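PDB 3RHF: putative polyphosphate kinase 2 family protein from Arthrobacter aurescens, which probably transfers phosphate groups between polyphosphate and nucleotides. Local coordinates for residues A[73-78]-A[128-133]; A[105-110]-A[136-141]; A[62-67]-A[266-271]. All coordinates share one frame; numbering follows the deposited sequence.

Contact 1 of 3, residues A[73-78]-A[128-133]; sequences PKRLLL and QVPAAG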
loop_
_atom_site.group_PDB
_atom_site.type_symbol
_atom_site.label_atom_id
_atom_site.label_comp_id
_atom_site.label_asym_id
_atom_site.label_seq_id
_atom_site.Cartn_x
_atom_site.Cartn_y
_atom_site.Cartn_z
ATOM N N PRO A 73 15.138 -13.001 -11.363
ATOM C CA PRO A 73 15.628 -11.696 -10.946
ATOM C C PRO A 73 14.789 -10.507 -11.402
ATOM O O PRO A 73 15.106 -9.369 -11.035
ATOM C CB PRO A 73 17.026 -11.626 -11.589
ATOM C CG PRO A 73 16.966 -12.502 -12.763
ATOM C CD PRO A 73 15.943 -13.562 -12.474
ATOM N N LYS A 74 13.734 -10.719 -12.168
ATOM C CA LYS A 74 13.072 -9.590 -12.773
ATOM C C LYS A 74 12.271 -8.805 -11.763
ATOM O O LYS A 74 11.790 -9.340 -10.795
ATOM C CB LYS A 74 12.197 -10.030 -13.926
ATOM C CG LYS A 74 12.957 -10.577 -15.149
ATOM C CD LYS A 74 11.938 -10.944 -16.235
ATOM C CE LYS A 74 12.343 -12.141 -17.173
ATOM N NZ LYS A 74 11.471 -13.375 -16.992
ATOM N N ARG A 75 12.152 -7.503 -11.994
ATOM C CA ARG A 75 11.420 -6.611 -11.118
ATOM C C ARG A 75 11.025 -5.398 -11.938
ATOM O O ARG A 75 11.378 -5.305 -13.092
ATOM C CB ARG A 75 12.307 -6.185 -9.970
ATOM C CG ARG A 75 13.536 -5.424 -10.429
ATOM C CD ARG A 75 14.651 -5.531 -9.416
ATOM N NE ARG A 75 15.452 -6.701 -9.696
ATOM C CZ ARG A 75 16.411 -7.166 -8.925
ATOM N NH1 ARG A 75 17.067 -8.234 -9.316
ATOM N NH2 ARG A 75 16.713 -6.585 -7.772
ATOM N N LEU A 76 10.308 -4.470 -11.336
ATOM C CA LEU A 76 9.784 -3.355 -12.061
ATOM C C LEU A 76 9.844 -2.093 -11.235
ATOM O O LEU A 76 9.724 -2.122 -10.036
ATOM C CB LEU A 76 8.336 -3.674 -12.495
ATOM C CG LEU A 76 7.755 -2.793 -13.626
ATOM C CD1 LEU A 76 7.025 -3.568 -14.668
ATOM C CD2 LEU A 76 6.845 -1.786 -13.066
ATOM N N LEU A 77 10.024 -0.967 -11.905
ATOM C CA LEU A 77 10.167 0.345 -11.263
ATOM C C LEU A 77 9.386 1.374 -12.085
ATOM O O LEU A 77 9.746 1.681 -13.242
ATOM C CB LEU A 77 11.651 0.764 -11.154
ATOM C CG LEU A 77 11.965 2.137 -10.484
ATOM C CD1 LEU A 77 11.393 2.239 -9.048
ATOM C CD2 LEU A 77 13.438 2.554 -10.477
ATOM N N LEU A 78 8.308 1.871 -11.458
ATOM C CA LEU A 78 7.507 2.934 -11.962
ATOM C C LEU A 78 7.999 4.233 -11.369
ATOM O O LEU A 78 8.014 4.382 -10.129
ATOM C CB LEU A 78 6.071 2.706 -11.563
ATOM C CG LEU A 78 5.006 3.734 -11.982
ATOM C CD1 LEU A 78 4.817 3.777 -13.527
ATOM C CD2 LEU A 78 3.691 3.414 -11.304
ATOM N N GLN A 128 16.698 2.770 -2.593
ATOM C CA GLN A 128 15.279 2.410 -2.626
ATOM C C GLN A 128 14.856 1.607 -3.830
ATOM O O GLN A 128 13.729 1.309 -3.920
ATOM C CB GLN A 128 14.398 3.669 -2.563
ATOM C CG GLN A 128 14.783 4.607 -1.436
ATOM C CD GLN A 128 14.557 3.996 -0.057
ATOM O OE1 GLN A 128 13.542 3.335 0.186
ATOM N NE2 GLN A 128 15.501 4.231 0.862
ATOM N N VAL A 129 15.760 1.238 -4.737
ATOM C CA VAL A 129 15.403 0.485 -5.907
ATOM C C VAL A 129 14.773 -0.854 -5.545
ATOM O O VAL A 129 15.111 -1.447 -4.544
ATOM C CB VAL A 129 16.614 0.298 -6.812
ATOM C CG1 VAL A 129 17.169 1.631 -7.202
ATOM C CG2 VAL A 129 17.736 -0.560 -6.128
ATOM N N PRO A 130 13.806 -1.327 -6.337
ATOM C CA PRO A 130 13.086 -2.475 -5.850
ATOM C C PRO A 130 13.956 -3.757 -5.872
ATOM O O PRO A 130 14.909 -3.874 -6.658
ATOM C CB PRO A 130 11.909 -2.571 -6.781
ATOM C CG PRO A 130 12.431 -2.039 -8.077
ATOM C CD PRO A 130 13.422 -0.972 -7.710
ATOM N N ALA A 131 13.647 -4.671 -4.966
ATOM C CA ALA A 131 14.326 -5.948 -4.929
ATOM C C ALA A 131 13.687 -6.875 -5.996
ATOM O O ALA A 131 12.597 -6.583 -6.513
ATOM C CB ALA A 131 14.198 -6.567 -3.498
ATOM N N ALA A 132 14.387 -7.970 -6.310
ATOM C CA ALA A 132 13.845 -9.081 -7.127
ATOM C C ALA A 132 12.388 -9.411 -6.803
ATOM O O ALA A 132 12.010 -9.553 -5.665
ATOM C CB ALA A 132 14.680 -10.338 -6.969
ATOM N N GLY A 133 11.569 -9.509 -7.827
ATOM C CA GLY A 133 10.184 -9.828 -7.630
ATOM C C GLY A 133 9.320 -8.691 -7.129
ATOM O O GLY A 133 8.127 -8.902 -6.882
#
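The guanidinium group of Arg75 lies against the 128-133 loop, with the backbone N of Ala132 over one face, offset toward the rim, and the carbonyl O of Pro130 in the plane at its edge. NH2 points almost straight at that oxygen, but at 3.4 Å from Pro130 O the bond is weak. Ala132 N stands 3.1 Å from NH2 of Arg75, and since both are donors this is packing, not bonding. On its other side, NH1 of Arg75 donates to a lone pair of Pro73 O at 2.8 Å, the oxygen lying tilted out of the guanidinium plane, and NE adds a weak bond to the same oxygen. Arginine suits the place because its several N-H groups can serve carbonyls of both segments at once; the bend at chi3 (89°) turns NE out of line with the aliphatic chain, whose CD packs 3.2 Å from Pro130 O. Further along, Leu77 CD1 meets CD of Pro130 at 4.0 Å, the two side chains crossing at about a right angle. Gly133 N donates to Lys74 O at 3.0 Å, and its positive phi favours glycine here. Beyond it the backbone of Leu76 bonds to Met134 and Gly136. The loop thus feeds strand 135-139 into place beside strand 75-82, a neighbouring parallel pair at the core of the P-loop kinase fold.

Contact 2 of 3, residues A[105-110]-A[136-141]; sequences QLTAFK and GVFDRS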
loop_
_atom_site.group_PDB
_atom_site.type_symbol
_atom_site.label_atom_id
_atom_site.label_comp_id
_atom_site.label_asym_id
_atom_site.label_seq_id
_atom_site.Cartn_x
_atom_site.Cartn_y
_atom_site.Cartn_z
ATOM N N GLN A 105 7.233 -1.679 -3.239
ATOM C CA GLN A 105 8.147 -0.784 -2.434
ATOM C C GLN A 105 7.883 0.612 -2.981
ATOM O O GLN A 105 8.314 0.948 -4.080
ATOM C CB GLN A 105 9.674 -1.157 -2.481
ATOM C CG GLN A 105 9.918 -2.701 -2.490
ATOM C CD GLN A 105 11.377 -3.240 -2.306
ATOM O OE1 GLN A 105 12.011 -3.776 -3.254
ATOM N NE2 GLN A 105 11.848 -3.193 -1.086
ATOM N N LEU A 106 7.068 1.368 -2.258
ATOM C CA LEU A 106 6.782 2.733 -2.602
ATOM C C LEU A 106 7.747 3.681 -1.846
ATOM O O LEU A 106 7.936 3.552 -0.647
ATOM C CB LEU A 106 5.358 3.058 -2.205
ATOM C CG LEU A 106 5.024 4.537 -2.151
ATOM C CD1 LEU A 106 5.182 5.083 -3.593
ATOM C CD2 LEU A 106 3.592 4.677 -1.608
ATOM N N THR A 107 8.339 4.629 -2.564
ATOM C CA THR A 107 9.020 5.745 -1.956
ATOM C C THR A 107 8.506 7.073 -2.565
ATOM O O THR A 107 8.505 7.247 -3.770
ATOM C CB THR A 107 10.566 5.648 -2.163
ATOM O OG1 THR A 107 11.057 4.398 -1.640
ATOM C CG2 THR A 107 11.267 6.813 -1.457
ATOM N N ALA A 108 8.053 7.980 -1.713
ATOM C CA ALA A 108 7.778 9.375 -2.065
ATOM C C ALA A 108 8.950 10.221 -1.561
ATOM O O ALA A 108 9.043 10.561 -0.359
ATOM C CB ALA A 108 6.461 9.831 -1.414
ATOM N N PHE A 109 9.867 10.515 -2.474
ATOM C CA PHE A 109 11.039 11.343 -2.183
ATOM C C PHE A 109 10.627 12.762 -1.801
ATOM O O PHE A 109 9.888 13.432 -2.517
ATOM C CB PHE A 109 12.018 11.341 -3.366
ATOM C CG PHE A 109 12.728 10.003 -3.567
ATOM C CD1 PHE A 109 13.754 9.607 -2.716
ATOM C CD2 PHE A 109 12.333 9.134 -4.573
ATOM C CE1 PHE A 109 14.393 8.383 -2.873
ATOM C CE2 PHE A 109 12.943 7.911 -4.732
ATOM C CZ PHE A 109 13.989 7.532 -3.883
ATOM N N LYS A 110 11.073 13.183 -0.622
ATOM C CA LYS A 110 10.760 14.496 -0.037
ATOM C C LYS A 110 12.030 15.342 -0.229
ATOM O O LYS A 110 12.947 14.886 -0.905
ATOM C CB LYS A 110 10.427 14.314 1.456
ATOM N N GLY A 136 8.496 -1.546 -7.702
ATOM C CA GLY A 136 8.879 -0.327 -6.989
ATOM C C GLY A 136 8.149 0.861 -7.569
ATOM O O GLY A 136 8.006 0.978 -8.819
ATOM N N VAL A 137 7.663 1.739 -6.690
ATOM C CA VAL A 137 7.054 2.982 -7.156
ATOM C C VAL A 137 7.757 4.166 -6.544
ATOM O O VAL A 137 7.834 4.296 -5.314
ATOM C CB VAL A 137 5.541 3.029 -6.892
ATOM C CG1 VAL A 137 5.003 4.437 -7.228
ATOM C CG2 VAL A 137 4.813 1.920 -7.681
ATOM N N PHE A 138 8.270 5.021 -7.436
ATOM C CA PHE A 138 8.880 6.313 -7.086
ATOM C C PHE A 138 7.913 7.485 -7.402
ATOM O O PHE A 138 7.723 7.874 -8.576
ATOM C CB PHE A 138 10.186 6.547 -7.868
ATOM C CG PHE A 138 11.407 5.756 -7.384
ATOM C CD1 PHE A 138 11.367 4.897 -6.291
ATOM C CD2 PHE A 138 12.617 5.911 -8.053
ATOM C CE1 PHE A 138 12.538 4.181 -5.869
ATOM C CE2 PHE A 138 13.760 5.195 -7.674
ATOM C CZ PHE A 138 13.720 4.328 -6.578
ATOM N N ASP A 139 7.278 7.993 -6.339
ATOM C CA ASP A 139 6.604 9.290 -6.372
ATOM C C ASP A 139 7.655 10.408 -6.184
ATOM O O ASP A 139 8.141 10.653 -5.083
ATOM C CB ASP A 139 5.489 9.356 -5.318
ATOM C CG ASP A 139 4.715 10.667 -5.332
ATOM O OD1 ASP A 139 5.169 11.586 -6.011
ATOM O OD2 ASP A 139 3.653 10.792 -4.665
ATOM N N ARG A 140 7.940 11.082 -7.305
ATOM C CA ARG A 140 9.157 11.857 -7.535
ATOM C C ARG A 140 10.362 10.922 -7.516
ATOM O O ARG A 140 10.243 9.789 -7.075
ATOM C CB ARG A 140 9.321 12.999 -6.540
ATOM C CG ARG A 140 8.189 13.975 -6.541
ATOM C CD ARG A 140 8.426 14.971 -5.434
ATOM N NE ARG A 140 7.408 16.002 -5.385
ATOM C CZ ARG A 140 6.256 15.921 -4.723
ATOM N NH1 ARG A 140 5.424 16.957 -4.780
ATOM N NH2 ARG A 140 5.916 14.833 -4.017
ATOM N N SER A 141 11.484 11.393 -8.037
ATOM C CA SER A 141 12.604 10.531 -8.330
ATOM C C SER A 141 13.959 11.258 -8.417
ATOM O O SER A 141 14.148 12.365 -7.874
ATOM C CB SER A 141 12.339 9.847 -9.649
ATOM O OG SER A 141 12.641 10.740 -10.689
HETATM O O HOH W 1 7.376 12.831 -3.490
#
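Strands 105-108 and 136-139 run side by side as a parallel pair at one margin of the central sheet, 104-108 being the outermost strand on that side within the chain. Their axes differ by only 10°, and the backbone bonds alternate as parallel pairing requires. Gln105 O accepts Val137 N at 2.8 Å, then Thr107 reaches both ways, its N giving to Val137 O at 2.8 Å and its O receiving Asp139 N at 2.9 Å. Past the last regular pair, Phe109 N makes a weak bond to Asp139 O, and a water donates to both Phe109 O and Asp139 O where the strands part.

On one face of the sheet, Phe109 and Phe138 form a T-shaped stack. CE2 of Phe109 points over the centre of the Phe138 ring, 3.6 Å above its plane, with the planes at 84°. The methyl CG2 of Thr107 covers one face of the Phe109 ring, while Arg140 O sits at its edge, 3.3 Å from Phe109 CD2. An alanine in place of Phe138 would probably leave the Phe109 edge without its aromatic face and open a gap beside Ile125 and Leu77. On the other face, Leu106 CG is anti to the backbone N (chi1 164°), and CD1 packs 3.7 Å from Val137 CG1; Leu106 also packs on Val92 of helix 88-98 and on Pro101 of the second subunit, where a branched aliphatic chain suits.

The side chain of Asp139, also on that face, lies about 5 Å from a bound phosphate ion, which probably came from the crystallisation liquor but may mark a pocket, and Arg140 pairs with Asp84. An aspartate ending the strand next to the P-loop strand is consistent with the Walker B position of P-loop kinases.

Contact 3 of 3, residues A[62-67]-A[266-271]; sequences EKLFAE and GGLQLD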
loop_
_atom_site.group_PDB
_atom_site.type_symbol
_atom_site.label_atom_id
_atom_site.label_comp_id
_atom_site.label_asym_id
_atom_site.label_seq_id
_atom_site.Cartn_x
_atom_site.Cartn_y
_atom_site.Cartn_z
ATOM N N GLU A 62 1.388 -10.447 -8.807
ATOM C CA GLU A 62 1.484 -11.601 -7.967
ATOM C C GLU A 62 2.377 -12.623 -8.611
ATOM O O GLU A 62 3.127 -13.258 -7.918
ATOM C CB GLU A 62 0.130 -12.195 -7.674
ATOM C CG GLU A 62 0.232 -13.413 -6.760
ATOM C CD GLU A 62 -1.124 -13.911 -6.170
ATOM O OE1 GLU A 62 -1.559 -13.327 -5.128
ATOM O OE2 GLU A 62 -1.701 -14.913 -6.700
ATOM N N LYS A 63 2.339 -12.738 -9.928
ATOM C CA LYS A 63 3.279 -13.585 -10.639
ATOM C C LYS A 63 4.700 -13.099 -10.580
ATOM O O LYS A 63 5.595 -13.872 -10.300
ATOM C CB LYS A 63 2.898 -13.738 -12.082
ATOM C CG LYS A 63 1.664 -14.590 -12.312
ATOM C CD LYS A 63 1.450 -14.769 -13.821
ATOM C CE LYS A 63 0.131 -15.465 -14.161
ATOM N NZ LYS A 63 -0.140 -15.444 -15.626
ATOM N N LEU A 64 4.929 -11.818 -10.842
ATOM C CA LEU A 64 6.275 -11.233 -10.623
ATOM C C LEU A 64 6.835 -11.656 -9.281
ATOM O O LEU A 64 7.932 -12.155 -9.172
ATOM C CB LEU A 64 6.239 -9.682 -10.686
ATOM C CG LEU A 64 7.604 -8.944 -10.696
ATOM C CD1 LEU A 64 8.335 -9.228 -11.957
ATOM C CD2 LEU A 64 7.414 -7.450 -10.593
ATOM N N PHE A 65 6.046 -11.445 -8.245
ATOM C CA PHE A 65 6.426 -11.809 -6.880
ATOM C C PHE A 65 6.739 -13.298 -6.703
ATOM O O PHE A 65 7.724 -13.659 -6.130
ATOM C CB PHE A 65 5.300 -11.424 -5.947
ATOM C CG PHE A 65 5.664 -11.509 -4.508
ATOM C CD1 PHE A 65 6.321 -10.487 -3.893
ATOM C CD2 PHE A 65 5.396 -12.631 -3.797
ATOM C CE1 PHE A 65 6.685 -10.582 -2.549
ATOM C CE2 PHE A 65 5.755 -12.725 -2.460
ATOM C CZ PHE A 65 6.386 -11.697 -1.836
ATOM N N ALA A 66 5.870 -14.155 -7.212
ATOM C CA ALA A 66 5.997 -15.603 -7.046
ATOM C C ALA A 66 7.272 -16.017 -7.715
ATOM O O ALA A 66 8.046 -16.804 -7.156
ATOM C CB ALA A 66 4.821 -16.329 -7.655
ATOM N N GLU A 67 7.499 -15.474 -8.906
ATOM C CA GLU A 67 8.718 -15.778 -9.653
ATOM C C GLU A 67 9.931 -15.323 -8.875
ATOM O O GLU A 67 10.927 -16.043 -8.777
ATOM C CB GLU A 67 8.717 -15.106 -11.022
ATOM C CG GLU A 67 7.682 -15.640 -11.980
ATOM C CD GLU A 67 8.276 -16.354 -13.190
ATOM O OE1 GLU A 67 9.160 -17.202 -13.001
ATOM O OE2 GLU A 67 7.831 -16.096 -14.329
ATOM N N GLY A 266 3.659 -7.572 -19.047
ATOM C CA GLY A 266 3.329 -8.592 -20.065
ATOM C C GLY A 266 4.521 -8.910 -20.953
ATOM O O GLY A 266 4.604 -9.977 -21.546
ATOM N N GLY A 267 5.453 -7.967 -21.034
ATOM C CA GLY A 267 6.671 -8.145 -21.789
ATOM C C GLY A 267 7.648 -8.990 -21.007
ATOM O O GLY A 267 8.677 -9.354 -21.527
ATOM N N LEU A 268 7.361 -9.323 -19.757
ATOM C CA LEU A 268 8.325 -10.116 -18.996
ATOM C C LEU A 268 8.122 -11.635 -19.067
ATOM O O LEU A 268 8.953 -12.337 -18.573
ATOM C CB LEU A 268 8.356 -9.649 -17.564
ATOM C CG LEU A 268 8.857 -8.216 -17.396
ATOM C CD1 LEU A 268 8.670 -7.781 -15.970
ATOM C CD2 LEU A 268 10.313 -8.127 -17.805
ATOM N N GLN A 269 7.045 -12.123 -19.693
ATOM C CA GLN A 269 6.794 -13.559 -19.881
ATOM C C GLN A 269 6.735 -14.275 -18.526
ATOM O O GLN A 269 7.341 -15.314 -18.329
ATOM C CB GLN A 269 7.878 -14.231 -20.723
ATOM C CG GLN A 269 8.503 -13.439 -21.886
ATOM C CD GLN A 269 8.247 -14.092 -23.246
ATOM O OE1 GLN A 269 7.233 -13.822 -23.897
ATOM N NE2 GLN A 269 9.163 -14.958 -23.672
ATOM N N LEU A 270 5.992 -13.682 -17.607
ATOM C CA LEU A 270 5.785 -14.213 -16.270
ATOM C C LEU A 270 4.748 -15.357 -16.340
ATOM O O LEU A 270 3.801 -15.302 -17.089
ATOM C CB LEU A 270 5.304 -13.089 -15.304
ATOM C CG LEU A 270 6.144 -11.792 -15.193
ATOM C CD1 LEU A 270 5.564 -10.742 -14.220
ATOM C CD2 LEU A 270 7.588 -12.134 -14.798
ATOM N N ASP A 271 5.004 -16.413 -15.587
ATOM C CA ASP A 271 4.021 -17.414 -15.303
ATOM C C ASP A 271 4.263 -17.889 -13.901
ATOM O O ASP A 271 5.291 -17.624 -13.320
ATOM C CB ASP A 271 4.095 -18.627 -16.257
ATOM C CG ASP A 271 2.702 -19.357 -16.403
ATOM O OD1 ASP A 271 1.714 -19.010 -15.677
ATOM O OD2 ASP A 271 2.596 -20.285 -17.238
#
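OE2 of Glu67 accepts the backbone N-H of Asp271 at 3.1 Å, a nearly straight bond that comes from above the carboxylate plane. The backbone O of Asp271 is equally near, 3.1 Å from Glu67 OE2, but the two are both acceptors and are not bonded to each other. Glu67 is bent at chi2 (-114°), and its second oxygen, OE1, has a weak bond to Asn72. A long acidic chain suits the place, since it spans from the helix to a backbone N-H.

Leu270 fills the angle between helix and loop: its CD1 lies 3.8 Å from Leu64 CB and 3.6 Å from the backbone N of Leu64, and Leu268 adds a looser touch on Leu64 CD1. Lys63 runs extended past the loop, with CD 4.0 Å from Asp271 CA. Its NZ stays 4.0 Å from Asp271 OD1, so the opposite charges are near enough that they would probably attract, but beyond a salt bridge.

Gln269, with positive phi, turns the chain after helix 250-266, and the loop then lies against the end portion of helix 43-69, just ahead of strand 75-82, while Glu62 and Ala66 of the same helix pack on Trp208 of the second subunit.

In the fold
Along the chain the segments come in the order 62-67, 73-78, 105-110, 128-133, 136-141 and 266-271, so contact 3 spans the other two, while contacts 1 and 2 interlace. Contact 1 is the middle piece: its centre lies about 13 Å from that of contact 2 and about 12 Å from that of contact 3, whereas the centres of contacts 2 and 3 are about 22 Å apart. Contacts 1 and 2 share the parallel sheet through neighbouring strands 75-82 and 135-139. Contact 1 meets contact 3 where helix 43-69 leads into strand 75-82, and Lys74 reaches Leu268. Together they run from the edge of the sheet to helix 43-69 and, through contacts 2 and 3, touch the second subunit.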